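Local atomic coordinates of mevalonate kinase, putative (Leishmania major, PDB entry 2HFS), a protein that probably phosphorylates (R)-mevalonate with ATP to give (R)-5-phosphomevalonate, the first of three steps from mevalonate to isopentenyl diphosphate. Residues Ser5-Ser10 / Glu128-Asn133; Ala34-Ala39 / Ile168-Gln173; Glu43-Arg48 / Gly104-Ser109; Arg187-Val192 / Asp300-Ile305. All coordinates share one frame; numbering follows the deposited sequence.

How the contacts relate
Contacts 2 and 3 share the long strand 36-52 of the mixed sheet: contact 2 pairs its start with strand 166-172, contact 3 sets its middle against the loop after strand 97-103, and their centres lie 24 Å apart. That loop leads into the glycine-rich motif before helix 114-130, which in GHMP kinases binds the phosphates of ATP. The centre of contact 1 is about 28 Å from the chain's centre; contact 3 is nested in the chain loop that contact 1 closes, nearest atoms about 7 Å apart. Contact 4 packs helix 299-312 on the separate four-stranded antiparallel sheet, its nearest atoms about 5 Å from contact 2 and 6 Å from contact 3.

Contact 1: residues Ser5-Ser10 / Glu128-Asn133; sequences SKPVKS and ELYQLN
Lys9 crosses Glu128 at the end of helix 114-130 and ends in a salt bridge with it. Its CB lies 4.1 Å from CD1 of Leu129, CG passes the carbonyl oxygen of Glu128, and CD of Lys9 touches both CG of Glu128 and NE2 of Gln131 (3.8 Å each). The chain bends at chi3 (69°), which swings CE toward the carboxylate, and NZ of Lys9 closes on Glu128 OE2 at 2.8 Å, using the anti lone pair of that oxygen. Thr13 OG1 is a second partner of NZ, while the carboxylate also accepts from the backbone of Thr13 and Gly14 and from Asn16.

One oxygen takes both backbone bonds between the segments: Leu129 O accepts from Val8 N (2.9 Å) and Lys9 N (2.9 Å). Beside this, Pro7 runs alongside Tyr130, with Pro7 CG 3.4 Å from Tyr130 CE1. Val8 CB meets Gln131 CG at 3.7 Å. A water lies between Lys6 O and Tyr130 O, within hydrogen-bonding distance of both.

Gln131 takes positive phi in the Schellman motif that finishes the helix, and its NE2 turns back to Glu128 O at 2.9 Å. The N-terminal segment thus supplies two N-H donors to Leu129 O, while Gln131 holds Glu128 O from within, and the negative carboxylate probably gains from Lys9 and the N-H donors around it.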
loop_
_atom_site.group_PDB
_atom_site.type_symbol
_atom_site.label_atom_id
_atom_site.label_comp_id
_atom_site.label_asym_id
_atom_site.label_seq_id
_atom_site.Cartn_x
_atom_site.Cartn_y
_atom_site.Cartn_z
ATOM N N SER A 5 -17.174 1.346 24.896
ATOM C CA SER A 5 -18.200 1.492 23.859
ATOM C C SER A 5 -19.099 0.263 23.857
ATOM O O SER A 5 -18.620 -0.862 23.718
ATOM C CB SER A 5 -17.584 1.634 22.457
ATOM O OG SER A 5 -16.222 2.003 22.478
ATOM N N LYS A 6 -20.403 0.474 23.998
ATOM C CA LYS A 6 -21.363 -0.620 23.878
ATOM C C LYS A 6 -21.901 -0.661 22.444
ATOM O O LYS A 6 -22.051 0.403 21.822
ATOM C CB LYS A 6 -22.493 -0.440 24.893
ATOM C CG LYS A 6 -22.948 -1.741 25.567
ATOM C CD LYS A 6 -24.223 -2.315 24.949
ATOM C CE LYS A 6 -24.507 -3.705 25.480
ATOM N NZ LYS A 6 -25.741 -4.274 24.868
ATOM N N PRO A 7 -22.155 -1.863 21.899
ATOM C CA PRO A 7 -22.624 -1.987 20.515
ATOM C C PRO A 7 -24.017 -1.417 20.339
ATOM O O PRO A 7 -24.928 -1.722 21.123
ATOM C CB PRO A 7 -22.636 -3.503 20.260
ATOM C CG PRO A 7 -21.845 -4.102 21.364
ATOM C CD PRO A 7 -22.010 -3.186 22.533
ATOM N N VAL A 8 -24.164 -0.577 19.327
ATOM C CA VAL A 8 -25.424 0.088 19.055
ATOM C C VAL A 8 -26.184 -0.698 17.999
ATOM O O VAL A 8 -27.373 -0.954 18.165
ATOM C CB VAL A 8 -25.234 1.559 18.637
ATOM C CG1 VAL A 8 -26.575 2.221 18.347
ATOM C CG2 VAL A 8 -24.530 2.319 19.726
ATOM N N LYS A 9 -25.483 -1.100 16.934
ATOM C CA LYS A 9 -26.037 -1.978 15.908
ATOM C C LYS A 9 -25.741 -3.479 16.208
ATOM O O LYS A 9 -24.789 -3.811 16.921
ATOM C CB LYS A 9 -25.483 -1.587 14.523
ATOM C CG LYS A 9 -25.823 -0.165 14.079
ATOM C CD LYS A 9 -25.399 0.115 12.633
ATOM C CE LYS A 9 -26.224 -0.660 11.603
ATOM N NZ LYS A 9 -26.253 0.011 10.279
ATOM N N SER A 10 -26.551 -4.375 15.645
ATOM C CA SER A 10 -26.336 -5.814 15.804
ATOM C C SER A 10 -25.528 -6.410 14.637
ATOM O O SER A 10 -24.952 -7.495 14.747
ATOM C CB SER A 10 -27.665 -6.558 15.991
ATOM O OG SER A 10 -28.458 -6.516 14.824
ATOM N N GLU A 128 -19.044 1.898 12.649
ATOM C CA GLU A 128 -20.448 1.660 12.337
ATOM C C GLU A 128 -21.171 0.983 13.496
ATOM O O GLU A 128 -22.177 1.491 13.982
ATOM C CB GLU A 128 -20.658 0.843 11.065
ATOM C CG GLU A 128 -22.143 0.673 10.773
ATOM C CD GLU A 128 -22.481 0.007 9.459
ATOM O OE1 GLU A 128 -21.595 -0.163 8.612
ATOM O OE2 GLU A 128 -23.671 -0.341 9.278
ATOM N N LEU A 129 -20.648 -0.159 13.936
ATOM C CA LEU A 129 -21.388 -1.025 14.831
ATOM C C LEU A 129 -21.569 -0.386 16.197
ATOM O O LEU A 129 -22.625 -0.525 16.815
ATOM C CB LEU A 129 -20.689 -2.368 14.965
ATOM C CG LEU A 129 -21.588 -3.492 15.498
ATOM C CD1 LEU A 129 -22.301 -4.125 14.326
ATOM C CD2 LEU A 129 -20.734 -4.524 16.188
ATOM N N TYR A 130 -20.539 0.333 16.645
ATOM C CA TYR A 130 -20.568 1.045 17.923
ATOM C C TYR A 130 -21.037 2.502 17.776
ATOM O O TYR A 130 -21.097 3.259 18.761
ATOM C CB TYR A 130 -19.196 0.917 18.615
ATOM C CG TYR A 130 -18.935 -0.522 19.039
ATOM C CD1 TYR A 130 -19.208 -0.943 20.333
ATOM C CD2 TYR A 130 -18.464 -1.473 18.117
ATOM C CE1 TYR A 130 -18.998 -2.278 20.718
ATOM C CE2 TYR A 130 -18.268 -2.806 18.484
ATOM C CZ TYR A 130 -18.549 -3.199 19.779
ATOM O OH TYR A 130 -18.322 -4.508 20.136
ATOM N N GLN A 131 -21.400 2.872 16.547
ATOM C CA GLN A 131 -21.827 4.235 16.187
ATOM C C GLN A 131 -20.905 5.299 16.781
ATOM O O GLN A 131 -21.334 6.162 17.556
ATOM C CB GLN A 131 -23.297 4.500 16.580
ATOM C CG GLN A 131 -24.342 3.726 15.793
ATOM C CD GLN A 131 -24.575 4.273 14.406
ATOM O OE1 GLN A 131 -25.258 5.281 14.238
ATOM N NE2 GLN A 131 -24.030 3.594 13.402
ATOM N N LEU A 132 -19.632 5.235 16.400
ATOM C CA LEU A 132 -18.619 6.107 16.988
ATOM C C LEU A 132 -18.451 7.370 16.167
ATOM O O LEU A 132 -17.827 8.331 16.635
ATOM C CB LEU A 132 -17.270 5.389 17.092
ATOM C CG LEU A 132 -17.243 4.061 17.852
ATOM C CD1 LEU A 132 -15.888 3.401 17.725
ATOM C CD2 LEU A 132 -17.652 4.248 19.334
ATOM N N ASN A 133 -18.996 7.351 14.947
ATOM C CA ASN A 133 -18.873 8.461 13.991
ATOM C C ASN A 133 -17.427 8.954 13.866
ATOM O O ASN A 133 -17.165 10.162 13.915
ATOM C CB ASN A 133 -19.784 9.635 14.388
ATOM C CG ASN A 133 -21.260 9.269 14.385
ATOM O OD1 ASN A 133 -21.943 9.426 15.398
ATOM N ND2 ASN A 133 -21.759 8.795 13.248
HETATM O O HOH W 1 -20.747 2.899 21.464
#

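Contact 2: residues Ala34-Ala39 / Ile168-Gln173; sequences AEAIVA and ILYRRQ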
loop_
_atom_site.group_PDB
_atom_site.type_symbol
_atom_site.label_atom_id
_atom_site.label_comp_id
_atom_site.label_asym_id
_atom_site.label_seq_id
_atom_site.Cartn_x
_atom_site.Cartn_y
_atom_site.Cartn_z
ATOM N N ALA A 34 13.130 13.156 1.169
ATOM C CA ALA A 34 12.613 13.415 -0.175
ATOM C C ALA A 34 11.101 13.266 -0.167
ATOM O O ALA A 34 10.547 12.590 0.688
ATOM C CB ALA A 34 13.253 12.455 -1.181
ATOM N N GLU A 35 10.427 13.915 -1.104
ATOM C CA GLU A 35 8.977 13.755 -1.229
ATOM C C GLU A 35 8.690 12.418 -1.917
ATOM O O GLU A 35 9.460 11.984 -2.777
ATOM C CB GLU A 35 8.368 14.893 -2.044
ATOM C CG GLU A 35 8.691 16.310 -1.558
ATOM C CD GLU A 35 7.918 17.385 -2.308
ATOM O OE1 GLU A 35 7.278 17.096 -3.344
ATOM O OE2 GLU A 35 7.939 18.543 -1.861
ATOM N N ALA A 36 7.594 11.770 -1.526
ATOM C CA ALA A 36 7.160 10.510 -2.134
ATOM C C ALA A 36 5.720 10.621 -2.643
ATOM O O ALA A 36 4.934 11.422 -2.144
ATOM C CB ALA A 36 7.303 9.346 -1.137
ATOM N N ILE A 37 5.391 9.851 -3.669
ATOM C CA ILE A 37 4.040 9.809 -4.179
ATOM C C ILE A 37 3.542 8.389 -3.961
ATOM O O ILE A 37 4.110 7.420 -4.483
ATOM C CB ILE A 37 3.954 10.261 -5.675
ATOM C CG1 ILE A 37 4.524 11.685 -5.865
ATOM C CG2 ILE A 37 2.495 10.174 -6.189
ATOM C CD1 ILE A 37 4.628 12.186 -7.355
ATOM N N VAL A 38 2.495 8.287 -3.153
ATOM C CA VAL A 38 1.851 7.024 -2.846
ATOM C C VAL A 38 0.438 7.020 -3.416
ATOM O O VAL A 38 -0.261 8.051 -3.433
ATOM C CB VAL A 38 1.821 6.745 -1.329
ATOM C CG1 VAL A 38 1.176 5.400 -1.048
ATOM C CG2 VAL A 38 3.229 6.783 -0.744
ATOM N N ALA A 39 0.027 5.858 -3.899
ATOM C CA ALA A 39 -1.244 5.747 -4.563
ATOM C C ALA A 39 -2.117 4.782 -3.793
ATOM O O ALA A 39 -1.760 3.604 -3.632
ATOM C CB ALA A 39 -1.041 5.295 -5.978
ATOM N N ILE A 168 -1.262 10.672 -3.021
ATOM C CA ILE A 168 -0.890 11.259 -1.740
ATOM C C ILE A 168 0.584 11.617 -1.743
ATOM O O ILE A 168 1.436 10.773 -2.027
ATOM C CB ILE A 168 -1.215 10.282 -0.592
ATOM C CG1 ILE A 168 -2.734 10.071 -0.515
ATOM C CG2 ILE A 168 -0.620 10.764 0.761
ATOM C CD1 ILE A 168 -3.199 9.126 0.560
ATOM N N LEU A 169 0.863 12.875 -1.411
ATOM C CA LEU A 169 2.225 13.350 -1.229
ATOM C C LEU A 169 2.667 13.041 0.194
ATOM O O LEU A 169 2.009 13.438 1.165
ATOM C CB LEU A 169 2.305 14.856 -1.512
ATOM C CG LEU A 169 3.674 15.503 -1.749
ATOM C CD1 LEU A 169 4.303 15.005 -3.064
ATOM C CD2 LEU A 169 3.513 17.023 -1.767
ATOM N N TYR A 170 3.787 12.332 0.304
ATOM C CA TYR A 170 4.281 11.778 1.562
ATOM C C TYR A 170 5.709 12.231 1.790
ATOM O O TYR A 170 6.585 12.001 0.955
ATOM C CB TYR A 170 4.151 10.244 1.503
ATOM C CG TYR A 170 5.072 9.351 2.346
ATOM C CD1 TYR A 170 5.560 8.160 1.805
ATOM C CD2 TYR A 170 5.395 9.644 3.673
ATOM C CE1 TYR A 170 6.365 7.304 2.533
ATOM C CE2 TYR A 170 6.206 8.784 4.423
ATOM C CZ TYR A 170 6.685 7.615 3.839
ATOM O OH TYR A 170 7.493 6.736 4.536
ATOM N N ARG A 171 5.932 12.923 2.904
ATOM C CA ARG A 171 7.281 13.366 3.256
ATOM C C ARG A 171 7.502 13.445 4.760
ATOM O O ARG A 171 6.573 13.704 5.525
ATOM C CB ARG A 171 7.625 14.701 2.581
ATOM C CG ARG A 171 6.762 15.879 2.978
ATOM C CD ARG A 171 7.227 17.197 2.380
ATOM N NE ARG A 171 8.468 17.665 2.994
ATOM C CZ ARG A 171 9.271 18.591 2.477
ATOM N NH1 ARG A 171 8.985 19.161 1.312
ATOM N NH2 ARG A 171 10.376 18.938 3.122
ATOM N N ARG A 172 8.742 13.207 5.172
ATOM C CA ARG A 172 9.159 13.447 6.548
ATOM C C ARG A 172 9.434 14.941 6.781
ATOM O O ARG A 172 10.526 15.440 6.487
ATOM C CB ARG A 172 10.373 12.587 6.898
ATOM C CG ARG A 172 10.023 11.305 7.631
ATOM C CD ARG A 172 9.887 10.077 6.765
ATOM N NE ARG A 172 10.214 8.867 7.522
ATOM C CZ ARG A 172 10.129 7.632 7.044
ATOM N NH1 ARG A 172 9.716 7.418 5.800
ATOM N NH2 ARG A 172 10.455 6.601 7.814
ATOM N N GLN A 173 8.412 15.627 7.297
ATOM C CA GLN A 173 8.379 17.080 7.507
ATOM C C GLN A 173 7.564 17.377 8.781
ATOM O O GLN A 173 6.489 16.812 8.965
ATOM C CB GLN A 173 7.713 17.756 6.296
ATOM C CG GLN A 173 7.332 19.242 6.460
ATOM C CD GLN A 173 8.315 20.197 5.793
ATOM O OE1 GLN A 173 9.441 19.819 5.473
ATOM N NE2 GLN A 173 7.888 21.442 5.586
HETATM O O HOH W 2 10.624 12.533 3.445
HETATM O O HOH W 3 6.287 19.282 -0.119
#
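Strands 36-39 and 168-172 run antiparallel, with 136° between their directions, and join the start of strand 36-52 to strand 166-172 inside the mixed sheet, which continues to strands 17-25 and 177-182. Ala36 with Tyr170 and Val38 with Ile168 are hydrogen-bonded pairs. Ala36 N gives to Tyr170 O at 2.7 Å and Ala36 O receives Tyr170 N; Val38 N bonds to Ile168 O at 2.9 Å. Between them Ile37 and Leu169 form a non-hydrogen-bonded pair, whose CA atoms each give a CA-H...O contact, Leu169 to Ala36 O and Ile37 to Ile168 O.

On the face carrying Ala36, Val38 and Tyr170, ring atom CD1 of Tyr170 touches Ala36 CB at 3.6 Å and Val38 CG2 at 3.7 Å. Elsewhere Leu169 CD1 lies 3.6 Å from Glu35 OE1, an oxygen whose main partner is Arg234 of helix 216-239. The other oxygen, Glu35 OE2, makes a salt bridge of 3.4 Å with Arg171 NH1, their flat groups turned 58° apart. A water bridges the same two atoms, and a second links Ala34 O to Arg172 N.

Glu35 thus faces an arginine on each oxygen, which would favour its charged form, while the contact of Tyr170 with Ala36 and Val38 is apolar.

Contact 3: residues Glu43-Arg48 / Gly104-Ser109; sequences EYTECR and GPLVPS
Tyr44 O takes the N-H of Leu106 at 2.9 Å, the donor standing 40° above the carbonyl plane, and the CA of Gly104 comes to 3.4 Å of the same oxygen in a CA-H...O contact. Gly104 has positive phi, and a CB there would clash with Tyr44 O and Glu46 N; the absence of a side chain lets the loop lie this close to the strand.

In Tyr44, CG sits between the backbone N and the carbonyl carbon (chi1 59°), and the ring lies with one face against Pro105: CD of Pro105 stands 3.5 Å from the centroid of the Tyr44 ring, only 10° off the normal, a CH-pi contact. The hydroxyl at the far end bonds to Lys15. Leu106 points at the strand, with CD2 3.7 Å from Thr45 OG1 and CD1 4.2 Å from Glu43 CB. One water joins Thr45 OG1 to Leu106 O, at 2.7 and 2.8 Å.

The loop leads into the glycine-rich motif that in GHMP kinases binds the ATP phosphates. Strand 17-25 pairs with strand 36-52, and its Ile17 touches Tyr44. Leu106 also packs on Ser117 of helix 114-130 and on Tyr322 of strand 318-324, so this loop lies where the mixed sheet, that helix and the four-stranded sheet come together.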
loop_
_atom_site.group_PDB
_atom_site.type_symbol
_atom_site.label_atom_id
_atom_site.label_comp_id
_atom_site.label_asym_id
_atom_site.label_seq_id
_atom_site.Cartn_x
_atom_site.Cartn_y
_atom_site.Cartn_z
ATOM N N GLU A 43 -9.051 -0.844 -5.385
ATOM C CA GLU A 43 -9.229 -2.214 -4.904
ATOM C C GLU A 43 -9.030 -2.244 -3.402
ATOM O O GLU A 43 -8.136 -1.586 -2.889
ATOM C CB GLU A 43 -8.227 -3.129 -5.616
ATOM C CG GLU A 43 -8.593 -3.394 -7.084
ATOM C CD GLU A 43 -8.296 -2.276 -8.090
ATOM O OE1 GLU A 43 -7.560 -1.307 -7.811
ATOM O OE2 GLU A 43 -8.796 -2.390 -9.230
ATOM N N TYR A 44 -9.868 -2.989 -2.697
ATOM C CA TYR A 44 -10.035 -2.747 -1.267
ATOM C C TYR A 44 -10.261 -4.028 -0.518
ATOM O O TYR A 44 -10.570 -5.077 -1.108
ATOM C CB TYR A 44 -11.230 -1.808 -1.035
ATOM C CG TYR A 44 -12.517 -2.364 -1.568
ATOM C CD1 TYR A 44 -13.363 -3.122 -0.748
ATOM C CD2 TYR A 44 -12.890 -2.157 -2.899
ATOM C CE1 TYR A 44 -14.544 -3.654 -1.232
ATOM C CE2 TYR A 44 -14.083 -2.691 -3.402
ATOM C CZ TYR A 44 -14.893 -3.440 -2.566
ATOM O OH TYR A 44 -16.066 -3.955 -3.034
ATOM N N THR A 45 -10.098 -3.936 0.797
ATOM C CA THR A 45 -10.461 -5.011 1.690
ATOM C C THR A 45 -11.700 -4.497 2.447
ATOM O O THR A 45 -11.730 -3.327 2.900
ATOM C CB THR A 45 -9.289 -5.286 2.663
ATOM O OG1 THR A 45 -8.221 -5.946 1.954
ATOM C CG2 THR A 45 -9.680 -6.283 3.728
ATOM N N GLU A 46 -12.730 -5.339 2.534
ATOM C CA GLU A 46 -13.953 -4.982 3.280
ATOM C C GLU A 46 -14.092 -5.800 4.572
ATOM O O GLU A 46 -13.747 -6.995 4.592
ATOM C CB GLU A 46 -15.185 -5.138 2.386
ATOM C CG GLU A 46 -16.503 -4.964 3.146
ATOM C CD GLU A 46 -17.739 -5.039 2.267
ATOM O OE1 GLU A 46 -17.700 -5.716 1.217
ATOM O OE2 GLU A 46 -18.759 -4.414 2.645
ATOM N N CYS A 47 -14.551 -5.146 5.646
ATOM C CA CYS A 47 -14.837 -5.802 6.921
ATOM C C CYS A 47 -16.332 -5.658 7.248
ATOM O O CYS A 47 -16.906 -4.559 7.152
ATOM C CB CYS A 47 -13.959 -5.232 8.052
ATOM S SG CYS A 47 -14.444 -5.818 9.696
ATOM N N ARG A 48 -16.955 -6.782 7.602
ATOM C CA ARG A 48 -18.331 -6.824 8.075
ATOM C C ARG A 48 -18.282 -7.394 9.479
ATOM O O ARG A 48 -17.520 -8.346 9.748
ATOM C CB ARG A 48 -19.189 -7.754 7.208
ATOM C CG ARG A 48 -19.489 -7.293 5.794
ATOM C CD ARG A 48 -20.319 -8.308 4.965
ATOM N NE ARG A 48 -21.715 -8.352 5.406
ATOM C CZ ARG A 48 -22.758 -8.758 4.669
ATOM N NH1 ARG A 48 -22.590 -9.163 3.415
ATOM N NH2 ARG A 48 -23.980 -8.743 5.192
ATOM N N GLY A 104 -13.629 -8.325 0.137
ATOM C CA GLY A 104 -13.154 -7.293 -0.816
ATOM C C GLY A 104 -12.168 -7.874 -1.820
ATOM O O GLY A 104 -11.596 -8.933 -1.562
ATOM N N PRO A 105 -11.979 -7.226 -2.969
ATOM C CA PRO A 105 -11.203 -7.831 -4.076
ATOM C C PRO A 105 -9.696 -7.658 -3.982
ATOM O O PRO A 105 -8.977 -8.305 -4.726
ATOM C CB PRO A 105 -11.742 -7.108 -5.315
ATOM C CG PRO A 105 -12.053 -5.771 -4.823
ATOM C CD PRO A 105 -12.500 -5.900 -3.350
ATOM N N LEU A 106 -9.214 -6.800 -3.076
ATOM C CA LEU A 106 -7.761 -6.649 -2.870
ATOM C C LEU A 106 -7.083 -7.976 -2.549
ATOM O O LEU A 106 -7.574 -8.729 -1.726
ATOM C CB LEU A 106 -7.458 -5.647 -1.762
ATOM C CG LEU A 106 -5.993 -5.226 -1.546
ATOM C CD1 LEU A 106 -5.478 -4.531 -2.774
ATOM C CD2 LEU A 106 -5.863 -4.310 -0.311
ATOM N N VAL A 107 -5.936 -8.233 -3.179
ATOM C CA VAL A 107 -5.161 -9.461 -2.930
ATOM C C VAL A 107 -4.010 -9.200 -1.942
ATOM O O VAL A 107 -2.987 -8.644 -2.327
ATOM C CB VAL A 107 -4.587 -10.048 -4.271
ATOM C CG1 VAL A 107 -3.589 -11.243 -4.019
ATOM C CG2 VAL A 107 -5.712 -10.441 -5.214
ATOM N N PRO A 108 -4.152 -9.596 -0.675
ATOM C CA PRO A 108 -3.045 -9.433 0.268
ATOM C C PRO A 108 -1.813 -10.174 -0.194
ATOM O O PRO A 108 -1.899 -11.348 -0.595
ATOM C CB PRO A 108 -3.588 -10.037 1.565
ATOM C CG PRO A 108 -5.070 -9.876 1.452
ATOM C CD PRO A 108 -5.315 -10.225 -0.030
ATOM N N SER A 109 -0.707 -9.443 -0.194
ATOM C CA SER A 109 0.607 -9.893 -0.633
ATOM C C SER A 109 1.561 -8.812 -0.140
ATOM O O SER A 109 1.157 -7.667 0.004
ATOM C CB SER A 109 0.649 -9.968 -2.166
ATOM O OG SER A 109 1.856 -10.544 -2.632
HETATM O O HOH W 4 -9.023 -8.082 0.526
#

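Contact 4: residues Arg187-Val192 / Asp300-Ile305; sequences RLYLVV and DQRDAI
Arg302 leaves helix 299-312 with CG anti to its backbone N (chi1 -172°) and turns at chi3 (65°), carrying NE round so that the guanidinium ends beside strand 188-194, next to Leu190 and Tyr189. On the way, CG of Arg302 packs against CG2 of Val191 at 3.4 Å, the two side chains sliding past each other in opposite directions. CD of Arg302 then passes 3.3 Å from Leu190 O, and Arg302 NH1 gives that oxygen a weak hydrogen bond of 3.3 Å lying near the guanidinium plane.

Tyr189 meets the same group at about a right angle, the two planes 83° apart. Ring atom CD2 of Tyr189 stands over one face of the guanidinium, offset toward its rim and 3.8 Å from Arg302 NH2, so the arginine lies at the edge of the ring and not over its pi face. Farther along the helix, CG2 of Ile305 adds an apolar touch on Val191 CG2 at 4.2 Å.

Helix and strand run nearly parallel, 11° apart, with their axes 8.9 Å from each other. The helix packs on one face of the four-stranded antiparallel sheet, where Arg302 also touches Ala296 of strand 291-296 and Thr323 of strand 318-324; Leu188 and Leu190 point away from the helix, to Leu24 and Val22 of strand 17-25.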
loop_
_atom_site.group_PDB
_atom_site.type_symbol
_atom_site.label_atom_id
_atom_site.label_comp_id
_atom_site.label_asym_id
_atom_site.label_seq_id
_atom_site.Cartn_x
_atom_site.Cartn_y
_atom_site.Cartn_z
ATOM N N ARG A 187 -7.641 8.679 -14.905
ATOM C CA ARG A 187 -7.478 7.324 -14.345
ATOM C C ARG A 187 -6.046 6.816 -14.598
ATOM O O ARG A 187 -5.492 7.043 -15.674
ATOM C CB ARG A 187 -8.476 6.377 -15.004
ATOM C CG ARG A 187 -8.930 5.196 -14.178
ATOM C CD ARG A 187 -9.905 4.278 -14.920
ATOM N NE ARG A 187 -11.217 4.897 -15.158
ATOM C CZ ARG A 187 -12.189 4.375 -15.911
ATOM N NH1 ARG A 187 -12.022 3.215 -16.537
ATOM N NH2 ARG A 187 -13.339 5.025 -16.046
ATOM N N LEU A 188 -5.468 6.138 -13.614
ATOM C CA LEU A 188 -4.213 5.415 -13.765
ATOM C C LEU A 188 -4.550 3.924 -13.899
ATOM O O LEU A 188 -5.115 3.336 -13.002
ATOM C CB LEU A 188 -3.338 5.608 -12.515
ATOM C CG LEU A 188 -2.327 6.733 -12.313
ATOM C CD1 LEU A 188 -2.622 7.989 -13.039
ATOM C CD2 LEU A 188 -1.928 6.984 -10.882
ATOM N N TYR A 189 -4.175 3.348 -15.031
ATOM C CA TYR A 189 -4.317 1.940 -15.297
ATOM C C TYR A 189 -3.002 1.233 -14.913
ATOM O O TYR A 189 -1.989 1.376 -15.610
ATOM C CB TYR A 189 -4.672 1.722 -16.773
ATOM C CG TYR A 189 -6.038 2.248 -17.189
ATOM C CD1 TYR A 189 -6.166 3.462 -17.866
ATOM C CD2 TYR A 189 -7.200 1.523 -16.922
ATOM C CE1 TYR A 189 -7.419 3.951 -18.251
ATOM C CE2 TYR A 189 -8.458 2.002 -17.307
ATOM C CZ TYR A 189 -8.552 3.217 -17.966
ATOM O OH TYR A 189 -9.793 3.696 -18.345
ATOM N N LEU A 190 -3.017 0.508 -13.786
ATOM C CA LEU A 190 -1.822 -0.123 -13.232
ATOM C C LEU A 190 -1.781 -1.632 -13.418
ATOM O O LEU A 190 -2.814 -2.319 -13.300
ATOM C CB LEU A 190 -1.697 0.206 -11.727
ATOM C CG LEU A 190 -1.622 1.679 -11.310
ATOM C CD1 LEU A 190 -1.476 1.835 -9.792
ATOM C CD2 LEU A 190 -0.470 2.364 -12.013
ATOM N N VAL A 191 -0.585 -2.161 -13.685
ATOM C CA VAL A 191 -0.364 -3.605 -13.555
ATOM C C VAL A 191 0.618 -3.730 -12.387
ATOM O O VAL A 191 1.689 -3.142 -12.416
ATOM C CB VAL A 191 0.246 -4.267 -14.821
ATOM C CG1 VAL A 191 0.424 -5.747 -14.588
ATOM C CG2 VAL A 191 -0.646 -4.061 -16.039
ATOM N N VAL A 192 0.221 -4.435 -11.336
ATOM C CA VAL A 192 1.119 -4.638 -10.214
ATOM C C VAL A 192 1.494 -6.108 -10.190
ATOM O O VAL A 192 0.640 -6.974 -10.403
ATOM C CB VAL A 192 0.504 -4.199 -8.873
ATOM C CG1 VAL A 192 1.516 -4.405 -7.718
ATOM C CG2 VAL A 192 0.023 -2.741 -8.941
ATOM N N ASP A 300 -6.921 -1.361 -22.607
ATOM C CA ASP A 300 -6.537 -2.288 -23.681
ATOM C C ASP A 300 -5.035 -2.623 -23.663
ATOM O O ASP A 300 -4.643 -3.786 -23.785
ATOM C CB ASP A 300 -6.953 -1.728 -25.052
ATOM C CG ASP A 300 -6.702 -2.708 -26.195
ATOM O OD1 ASP A 300 -6.775 -3.942 -25.970
ATOM O OD2 ASP A 300 -6.429 -2.332 -27.362
ATOM N N GLN A 301 -4.205 -1.598 -23.508
ATOM C CA GLN A 301 -2.757 -1.772 -23.504
ATOM C C GLN A 301 -2.294 -2.512 -22.252
ATOM O O GLN A 301 -1.242 -3.141 -22.268
ATOM C CB GLN A 301 -2.043 -0.424 -23.666
ATOM C CG GLN A 301 -2.287 0.210 -25.048
ATOM C CD GLN A 301 -1.661 1.587 -25.206
ATOM O OE1 GLN A 301 -0.475 1.786 -24.919
ATOM N NE2 GLN A 301 -2.454 2.537 -25.680
ATOM N N ARG A 302 -3.096 -2.436 -21.187
ATOM C CA ARG A 302 -2.889 -3.229 -19.973
ATOM C C ARG A 302 -3.035 -4.733 -20.277
ATOM O O ARG A 302 -2.224 -5.552 -19.817
ATOM C CB ARG A 302 -3.859 -2.759 -18.871
ATOM C CG ARG A 302 -3.640 -3.363 -17.477
ATOM C CD ARG A 302 -4.220 -2.542 -16.325
ATOM N NE ARG A 302 -5.686 -2.468 -16.369
ATOM C CZ ARG A 302 -6.459 -2.040 -15.375
ATOM N NH1 ARG A 302 -5.924 -1.644 -14.227
ATOM N NH2 ARG A 302 -7.774 -2.005 -15.526
ATOM N N ASP A 303 -4.052 -5.077 -21.073
ATOM C CA ASP A 303 -4.277 -6.450 -21.542
ATOM C C ASP A 303 -3.060 -7.023 -22.265
ATOM O O ASP A 303 -2.781 -8.218 -22.172
ATOM C CB ASP A 303 -5.475 -6.516 -22.490
ATOM C CG ASP A 303 -6.789 -6.221 -21.802
ATOM O OD1 ASP A 303 -6.906 -6.488 -20.591
ATOM O OD2 ASP A 303 -7.778 -5.742 -22.406
ATOM N N ALA A 304 -2.361 -6.160 -23.000
ATOM C CA ALA A 304 -1.140 -6.552 -23.696
ATOM C C ALA A 304 -0.005 -6.801 -22.700
ATOM O O ALA A 304 0.752 -7.770 -22.835
ATOM C CB ALA A 304 -0.736 -5.494 -24.734
ATOM N N ILE A 305 0.116 -5.931 -21.700
ATOM C CA ILE A 305 1.156 -6.114 -20.687
ATOM C C ILE A 305 0.917 -7.390 -19.862
ATOM O O ILE A 305 1.849 -8.156 -19.643
ATOM C CB ILE A 305 1.300 -4.869 -19.789
ATOM C CG1 ILE A 305 1.633 -3.640 -20.643
ATOM C CG2 ILE A 305 2.358 -5.129 -18.698
ATOM C CD1 ILE A 305 1.229 -2.339 -20.039
#